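Cell wall surface anchor family protein (Streptococcus pneumoniae, PDB 4OQ1) serves as an ancillary pilin of the pneumococcal pilus, where it probably attaches the fibre to the bacterial cell wall. Local coordinates at residues D27-Q38 and L94-N105. The protein carries 3 engineered substitutions. Numbering follows the deposited sequence.
Sequences DHTLVLQLENYQ and LENQIEVSHIPN
The hydroxyl of Y37 donates a hydrogen bond to the backbone carbonyl of L94, OH to O 2.7 Å, arriving from above the carbonyl plane. A chi1 of -179° swings the ring away from the Y37 backbone N and back over the loop, where one face lies on N96 C and Q97 N while CE1 meets I98 CG1. Next to it, Q38 NE2 bonds E95 O at 3.1 Å, nearly end-on to the carbonyl. The helix start is thus fastened to the turn preceding strand 98-103.

Strands 28-33 and 98-103 run antiparallel, with paired backbone bonds at L30–V100 and L32–I98; V100 N to L30 O measures 2.7 Å. L30, L32, I98, V100 and I103 share one mainly apolar face, where I103 CD1 packs on L30 CB at 3.7 Å and L32 CD1 meets V100 CG2. L30 and L32 touch F127 and F125 of strand 120-129, respectively. The opposite face is mixed: Q33 and Q97 lie alongside each other, their amides 22° apart, NE2 of Q33 bonds OE1 of Q97 at 2.9 Å, and Q97 CD rests 3.5 Å from V31 CG1.

At a G1 beta bulge, H102, with a positive phi of 65°, and I103 both face H28. I103 N donates to H28 O (2.9 Å) and H28 N to I103 O, the register having shifted by one. One water accepts from H102 N and donates to D27 OD2 and to T29 OG1, a hydroxyl that also bonds E135. At the end of the apolar face, H28 NE2 donates to N105 OD1 at 2.8 Å. In the mixed sheet of the N-terminal part of this ancillary pilin, the backbone bonds thus set the strand register, while N105 gives a buried imidazole N-H its partner and probably fixes the ring's rotation.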
loop_
_atom_site.group_PDB
_atom_site.type_symbol
_atom_site.label_atom_id
_atom_site.label_comp_id
_atom_site.label_asym_id
_atom_site.label_seq_id
_atom_site.Cartn_x
_atom_site.Cartn_y
_atom_site.Cartn_z
ATOM N N ASP A 27 7.363 41.746 22.254
ATOM C CA ASP A 27 6.581 40.475 22.283
ATOM C C ASP A 27 5.710 40.261 21.037
ATOM O O ASP A 27 4.530 40.675 20.953
ATOM C CB ASP A 27 5.781 40.309 23.566
ATOM C CG ASP A 27 5.332 38.890 23.767
ATOM O OD1 ASP A 27 6.054 38.092 24.413
ATOM O OD2 ASP A 27 4.270 38.569 23.217
ATOM N N HIS A 28 6.326 39.619 20.046
ATOM C CA HIS A 28 5.668 39.380 18.818
ATOM C C HIS A 28 5.327 37.894 18.691
ATOM O O HIS A 28 6.011 36.981 19.241
ATOM C CB HIS A 28 6.535 39.793 17.621
ATOM C CG HIS A 28 6.800 41.246 17.541
ATOM N ND1 HIS A 28 5.943 42.118 16.907
ATOM C CD2 HIS A 28 7.840 41.989 17.990
ATOM C CE1 HIS A 28 6.434 43.341 16.991
ATOM N NE2 HIS A 28 7.583 43.287 17.635
ATOM N N THR A 29 4.277 37.688 17.955
ATOM C CA THR A 29 3.889 36.354 17.531
ATOM C C THR A 29 3.974 36.191 15.984
ATOM O O THR A 29 3.506 37.039 15.210
ATOM C CB THR A 29 2.452 36.023 17.963
ATOM O OG1 THR A 29 2.345 36.117 19.386
ATOM C CG2 THR A 29 2.100 34.632 17.528
ATOM N N LEU A 30 4.575 35.064 15.586
ATOM C CA LEU A 30 4.641 34.660 14.175
ATOM C C LEU A 30 3.712 33.439 13.940
ATOM O O LEU A 30 3.727 32.470 14.641
ATOM C CB LEU A 30 6.099 34.292 13.780
ATOM C CG LEU A 30 6.283 33.701 12.366
ATOM C CD1 LEU A 30 6.026 34.618 11.241
ATOM C CD2 LEU A 30 7.708 33.082 12.307
ATOM N N VAL A 31 2.874 33.574 12.927
ATOM C CA VAL A 31 1.968 32.485 12.470
ATOM C C VAL A 31 2.593 31.879 11.147
ATOM O O VAL A 31 2.976 32.647 10.224
ATOM C CB VAL A 31 0.530 33.094 12.220
ATOM C CG1 VAL A 31 -0.332 32.247 11.310
ATOM C CG2 VAL A 31 -0.221 33.321 13.529
ATOM N N LEU A 32 2.810 30.553 11.135
ATOM C CA LEU A 32 3.317 29.817 9.981
ATOM C C LEU A 32 2.220 28.878 9.464
ATOM O O LEU A 32 1.675 28.063 10.170
ATOM C CB LEU A 32 4.557 28.987 10.363
ATOM C CG LEU A 32 5.772 29.840 10.754
ATOM C CD1 LEU A 32 6.890 29.061 11.353
ATOM C CD2 LEU A 32 6.284 30.594 9.536
ATOM N N GLN A 33 1.876 29.015 8.199
ATOM C CA GLN A 33 0.951 28.106 7.569
ATOM C C GLN A 33 1.806 27.202 6.668
ATOM O O GLN A 33 2.754 27.654 6.028
ATOM C CB GLN A 33 -0.104 28.937 6.831
ATOM C CG GLN A 33 -1.058 29.670 7.753
ATOM C CD GLN A 33 -1.814 30.832 7.114
ATOM O OE1 GLN A 33 -1.673 31.127 5.924
ATOM N NE2 GLN A 33 -2.674 31.468 7.897
ATOM N N LEU A 34 1.503 25.907 6.641
ATOM C CA LEU A 34 2.321 24.939 5.929
ATOM C C LEU A 34 1.539 24.208 4.824
ATOM O O LEU A 34 0.287 24.087 4.904
ATOM C CB LEU A 34 2.829 23.889 6.878
ATOM C CG LEU A 34 3.525 24.358 8.142
ATOM C CD1 LEU A 34 3.987 23.137 8.872
ATOM C CD2 LEU A 34 4.700 25.316 7.879
ATOM N N GLU A 35 2.286 23.638 3.903
ATOM C CA GLU A 35 1.738 22.713 2.914
ATOM C C GLU A 35 1.304 21.416 3.659
ATOM O O GLU A 35 2.039 20.857 4.492
ATOM C CB GLU A 35 2.779 22.391 1.866
ATOM C CG GLU A 35 3.388 23.596 1.072
ATOM C CD GLU A 35 4.606 23.220 0.231
ATOM O OE1 GLU A 35 4.864 22.053 -0.104
ATOM O OE2 GLU A 35 5.369 24.105 -0.213
ATOM N N ASN A 36 0.092 20.941 3.351
ATOM C CA ASN A 36 -0.352 19.615 3.777
ATOM C C ASN A 36 -0.353 19.642 5.290
ATOM O O ASN A 36 -0.009 18.644 5.921
ATOM C CB ASN A 36 0.594 18.522 3.231
ATOM C CG ASN A 36 -0.060 17.103 3.177
ATOM O OD1 ASN A 36 -1.241 16.998 3.118
ATOM N ND2 ASN A 36 0.747 16.051 3.234
ATOM N N TYR A 37 -0.762 20.795 5.855
ATOM C CA TYR A 37 -0.646 21.072 7.258
ATOM C C TYR A 37 -1.265 19.964 8.124
ATOM O O TYR A 37 -0.605 19.475 8.980
ATOM C CB TYR A 37 -1.275 22.419 7.672
ATOM C CG TYR A 37 -1.139 22.719 9.158
ATOM C CD1 TYR A 37 0.083 23.235 9.699
ATOM C CD2 TYR A 37 -2.173 22.441 10.053
ATOM C CE1 TYR A 37 0.211 23.499 11.043
ATOM C CE2 TYR A 37 -2.023 22.677 11.411
ATOM C CZ TYR A 37 -0.865 23.213 11.912
ATOM O OH TYR A 37 -0.721 23.462 13.282
ATOM N N GLN A 38 -2.551 19.608 7.907
ATOM C CA GLN A 38 -3.245 18.591 8.769
ATOM C C GLN A 38 -2.506 17.304 8.837
ATOM O O GLN A 38 -2.301 16.782 9.912
ATOM C CB GLN A 38 -4.666 18.241 8.314
ATOM C CG GLN A 38 -5.551 19.407 7.893
ATOM C CD GLN A 38 -5.593 20.526 8.898
ATOM O OE1 GLN A 38 -5.461 21.713 8.555
ATOM N NE2 GLN A 38 -5.819 20.165 10.146
ATOM N N LEU A 94 -1.425 24.632 16.393
ATOM C CA LEU A 94 -2.852 24.778 16.523
ATOM C C LEU A 94 -3.578 24.050 15.372
ATOM O O LEU A 94 -2.982 23.240 14.687
ATOM C CB LEU A 94 -3.217 26.273 16.576
ATOM C CG LEU A 94 -2.530 27.154 17.624
ATOM C CD1 LEU A 94 -3.123 28.542 17.626
ATOM C CD2 LEU A 94 -2.655 26.570 19.031
ATOM N N GLU A 95 -4.855 24.348 15.132
ATOM C CA GLU A 95 -5.692 23.520 14.219
ATOM C C GLU A 95 -5.355 23.611 12.726
ATOM O O GLU A 95 -5.317 22.590 12.016
ATOM C CB GLU A 95 -7.202 23.835 14.406
ATOM C CG GLU A 95 -7.707 23.802 15.846
ATOM C CD GLU A 95 -7.522 25.127 16.570
ATOM O OE1 GLU A 95 -8.326 26.059 16.315
ATOM O OE2 GLU A 95 -6.579 25.242 17.405
ATOM N N ASN A 96 -5.185 24.831 12.207
ATOM C CA ASN A 96 -4.808 24.956 10.801
ATOM C C ASN A 96 -3.468 25.723 10.594
ATOM O O ASN A 96 -3.087 25.936 9.439
ATOM C CB ASN A 96 -5.919 25.653 10.006
ATOM C CG ASN A 96 -5.787 25.453 8.503
ATOM O OD1 ASN A 96 -5.248 24.466 8.046
ATOM N ND2 ASN A 96 -6.232 26.417 7.738
ATOM N N GLN A 97 -2.796 26.066 11.695
ATOM C CA GLN A 97 -1.521 26.873 11.653
ATOM C C GLN A 97 -0.685 26.810 12.944
ATOM O O GLN A 97 -1.124 26.369 14.017
ATOM C CB GLN A 97 -1.858 28.314 11.234
ATOM C CG GLN A 97 -2.565 29.163 12.277
ATOM C CD GLN A 97 -3.265 30.410 11.723
ATOM O OE1 GLN A 97 -3.444 30.576 10.521
ATOM N NE2 GLN A 97 -3.693 31.293 12.628
ATOM N N ILE A 98 0.581 27.222 12.835
ATOM C CA ILE A 98 1.539 27.202 13.927
ATOM C C ILE A 98 1.575 28.612 14.418
ATOM O O ILE A 98 1.420 29.572 13.618
ATOM C CB ILE A 98 2.996 26.810 13.480
ATOM C CG1 ILE A 98 3.110 25.359 13.143
ATOM C CG2 ILE A 98 4.056 27.105 14.526
ATOM C CD1 ILE A 98 4.100 25.131 12.029
ATOM N N GLU A 99 1.739 28.756 15.719
ATOM C CA GLU A 99 2.160 30.033 16.363
ATOM C C GLU A 99 3.510 29.891 17.030
ATOM O O GLU A 99 3.809 28.883 17.679
ATOM C CB GLU A 99 1.196 30.587 17.419
ATOM C CG GLU A 99 -0.054 31.213 16.856
ATOM C CD GLU A 99 -1.048 31.577 17.961
ATOM O OE1 GLU A 99 -0.770 31.367 19.180
ATOM O OE2 GLU A 99 -2.119 32.072 17.607
ATOM N N VAL A 100 4.354 30.907 16.814
ATOM C CA VAL A 100 5.683 30.968 17.394
ATOM C C VAL A 100 5.642 32.198 18.282
ATOM O O VAL A 100 5.255 33.269 17.811
ATOM C CB VAL A 100 6.819 31.079 16.334
ATOM C CG1 VAL A 100 8.121 30.898 17.031
ATOM C CG2 VAL A 100 6.567 29.998 15.246
ATOM N N SER A 101 6.026 31.977 19.539
ATOM C CA SER A 101 5.710 32.934 20.636
ATOM C C SER A 101 6.866 33.732 21.174
ATOM O O SER A 101 7.983 33.199 21.257
ATOM C CB SER A 101 5.049 32.175 21.823
ATOM O OG SER A 101 3.705 31.883 21.458
ATOM N N HIS A 102 6.584 34.980 21.568
ATOM C CA HIS A 102 7.539 35.838 22.395
ATOM C C HIS A 102 8.817 36.174 21.662
ATOM O O HIS A 102 9.972 35.974 22.116
ATOM C CB HIS A 102 7.835 35.239 23.783
ATOM C CG HIS A 102 6.588 34.875 24.562
ATOM N ND1 HIS A 102 5.618 35.800 24.891
ATOM C CD2 HIS A 102 6.156 33.685 25.054
ATOM C CE1 HIS A 102 4.632 35.190 25.527
ATOM N NE2 HIS A 102 4.928 33.904 25.622
ATOM N N ILE A 103 8.600 36.667 20.475
ATOM C CA ILE A 103 9.711 37.012 19.613
ATOM C C ILE A 103 10.053 38.537 19.705
ATOM O O ILE A 103 9.240 39.393 19.306
ATOM C CB ILE A 103 9.364 36.658 18.134
ATOM C CG1 ILE A 103 8.884 35.191 18.055
ATOM C CG2 ILE A 103 10.568 36.948 17.249
ATOM C CD1 ILE A 103 8.489 34.704 16.629
ATOM N N PRO A 104 11.283 38.862 20.111
ATOM C CA PRO A 104 11.743 40.255 20.202
ATOM C C PRO A 104 11.808 40.860 18.862
ATOM O O PRO A 104 11.759 40.125 17.870
ATOM C CB PRO A 104 13.155 40.118 20.784
ATOM C CG PRO A 104 13.172 38.844 21.477
ATOM C CD PRO A 104 12.337 37.961 20.591
ATOM N N ASN A 105 11.998 42.170 18.784
ATOM C CA ASN A 105 12.222 42.822 17.507
ATOM C C ASN A 105 13.534 42.286 16.839
ATOM O O ASN A 105 14.488 41.996 17.545
ATOM C CB ASN A 105 12.438 44.290 17.744
ATOM C CG ASN A 105 11.160 45.019 17.804
ATOM O OD1 ASN A 105 10.104 44.413 17.926
ATOM N ND2 ASN A 105 11.230 46.296 17.636
HETATM O O HOH W 1 4.148 36.154 21.574
HETATM O O HOH W 2 1.576 33.506 20.939
HETATM O O HOH W 3 -1.279 26.000 7.797
#